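Local atomic coordinates of ultraspiracle (Drosophila melanogaster, PDB entry 1HG4), a protein that probably acts as a nuclear-receptor transcription factor, its ligand-binding domain here locked in an inactive conformation with a phospholipid bound. Residues L171-D174 with R175-S179. Residues are numbered along the deposited sequence; the frame is centred on the assembly and turned at random.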
loop_
_atom_site.group_PDB
_atom_site.type_symbol
_atom_site.label_atom_id
_atom_site.label_comp_id
_atom_site.label_asym_id
_atom_site.label_seq_id
_atom_site.Cartn_x
_atom_site.Cartn_y
_atom_site.Cartn_z
ATOM N N LEU A 171 -10.883 19.968 -23.719
ATOM C CA LEU A 171 -10.838 20.085 -22.256
ATOM C C LEU A 171 -9.978 21.234 -21.758
ATOM O O LEU A 171 -9.998 21.553 -20.574
ATOM C CB LEU A 171 -10.312 18.785 -21.632
ATOM C CG LEU A 171 -11.255 17.587 -21.541
ATOM C CD1 LEU A 171 -10.470 16.330 -21.178
ATOM C CD2 LEU A 171 -12.323 17.880 -20.502
ATOM N N ASN A 172 -9.225 21.855 -22.660
ATOM C CA ASN A 172 -8.326 22.945 -22.294
ATOM C C ASN A 172 -7.201 22.372 -21.433
ATOM O O ASN A 172 -6.763 22.997 -20.466
ATOM C CB ASN A 172 -9.061 24.034 -21.503
ATOM C CG ASN A 172 -10.194 24.675 -22.287
ATOM O OD1 ASN A 172 -9.995 25.190 -23.394
ATOM N ND2 ASN A 172 -11.396 24.655 -21.710
ATOM N N LEU A 173 -6.742 21.175 -21.782
ATOM C CA LEU A 173 -5.671 20.532 -21.037
ATOM C C LEU A 173 -4.444 21.437 -21.043
ATOM O O LEU A 173 -4.067 21.959 -22.081
ATOM C CB LEU A 173 -5.318 19.178 -21.669
ATOM C CG LEU A 173 -4.327 18.300 -20.905
ATOM C CD1 LEU A 173 -5.009 17.723 -19.665
ATOM C CD2 LEU A 173 -3.832 17.174 -21.806
ATOM N N ASP A 174 -3.824 21.636 -19.885
ATOM C CA ASP A 174 -2.640 22.470 -19.833
ATOM C C ASP A 174 -1.389 21.625 -19.618
ATOM O O ASP A 174 -1.478 20.421 -19.358
ATOM C CB ASP A 174 -2.782 23.550 -18.747
ATOM C CG ASP A 174 -2.893 22.978 -17.346
ATOM O OD1 ASP A 174 -2.179 22.005 -17.025
ATOM O OD2 ASP A 174 -3.690 23.521 -16.546
ATOM N N ARG A 175 -0.233 22.270 -19.724
ATOM C CA ARG A 175 1.045 21.590 -19.576
ATOM C C ARG A 175 1.213 20.909 -18.222
ATOM O O ARG A 175 1.858 19.859 -18.124
ATOM C CB ARG A 175 2.202 22.574 -19.805
ATOM C CG ARG A 175 3.572 21.913 -19.749
ATOM C CD ARG A 175 3.789 20.992 -20.945
ATOM N NE ARG A 175 4.772 19.949 -20.672
ATOM C CZ ARG A 175 6.021 20.177 -20.277
ATOM N NH1 ARG A 175 6.454 21.418 -20.103
ATOM N NH2 ARG A 175 6.842 19.160 -20.051
ATOM N N ARG A 176 0.635 21.500 -17.181
ATOM C CA ARG A 176 0.738 20.927 -15.852
ATOM C C ARG A 176 -0.088 19.656 -15.753
ATOM O O ARG A 176 0.342 18.669 -15.169
ATOM C CB ARG A 176 0.284 21.937 -14.793
ATOM C CG ARG A 176 1.439 22.606 -14.030
ATOM C CD ARG A 176 1.811 23.973 -14.577
ATOM N NE ARG A 176 3.261 24.170 -14.604
ATOM C CZ ARG A 176 3.868 25.236 -15.123
ATOM N NH1 ARG A 176 3.152 26.222 -15.656
ATOM N NH2 ARG A 176 5.194 25.297 -15.145
ATOM N N GLU A 177 -1.275 19.663 -16.332
ATOM C CA GLU A 177 -2.108 18.467 -16.292
ATOM C C GLU A 177 -1.520 17.315 -17.111
ATOM O O GLU A 177 -1.679 16.156 -16.732
ATOM C CB GLU A 177 -3.522 18.804 -16.771
ATOM C CG GLU A 177 -4.090 19.974 -16.001
ATOM C CD GLU A 177 -5.478 20.357 -16.424
ATOM O OE1 GLU A 177 -5.707 20.537 -17.637
ATOM O OE2 GLU A 177 -6.341 20.492 -15.535
ATOM N N LEU A 178 -0.828 17.619 -18.216
ATOM C CA LEU A 178 -0.231 16.557 -19.035
ATOM C C LEU A 178 0.941 15.909 -18.286
ATOM O O LEU A 178 1.134 14.691 -18.340
ATOM C CB LEU A 178 0.265 17.103 -20.384
ATOM C CG LEU A 178 0.899 16.014 -21.270
ATOM C CD1 LEU A 178 -0.203 15.142 -21.904
ATOM C CD2 LEU A 178 1.780 16.662 -22.333
ATOM N N SER A 179 1.729 16.733 -17.598
ATOM C CA SER A 179 2.837 16.217 -16.809
ATOM C C SER A 179 2.307 15.246 -15.761
ATOM O O SER A 179 2.914 14.204 -15.525
ATOM C CB SER A 179 3.571 17.345 -16.109
ATOM O OG SER A 179 4.253 18.132 -17.055
#
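D174 and E177 close a capping box at the start of helix 175-186, and two reciprocal bonds are the evidence. In one, the backbone N of E177 donates to D174 OD1 over 2.6 Å, meeting the oxygen nearly along its C-O axis. In the other, D174 N donates to E177 OE1 over 3.1 Å, reaching that oxygen on its anti side and 25° out of the carboxylate plane. With chi1 of 64°, CG of D174 lies between its own N and carbonyl carbon, which leaves OD1 facing E177 N. In E177, chi1 of -53° puts CG beside its own N, and the chain, extended beyond CG, carries OE1 back to D174 N; the two side chains cross at about a right angle. Their acidic ends come close, D174 OD2 lying 3.8 Å from E177 OE1; the repulsion expected there is probably eased by R225, salt-bridged to E177 OE1. L178 N donates to D174 O over 3.1 Å, an i to i+4 helical bond. L173 lays CD1 against E177 CB at 3.4 Å, close to OE1 as well, while CD2 meets L178 CD1 at 4.2 Å. N172, with positive phi, ends helix 154-171 in a Schellman motif, and the N-cap D174 begins the next helix two residues on. L173 and E177 pack on L229 of helix 225-250, H214 of helix 197-218 hydrogen-bonds D174 OD2, and R175 NH2 forms a salt bridge with E18 OE1 of helix 11-24.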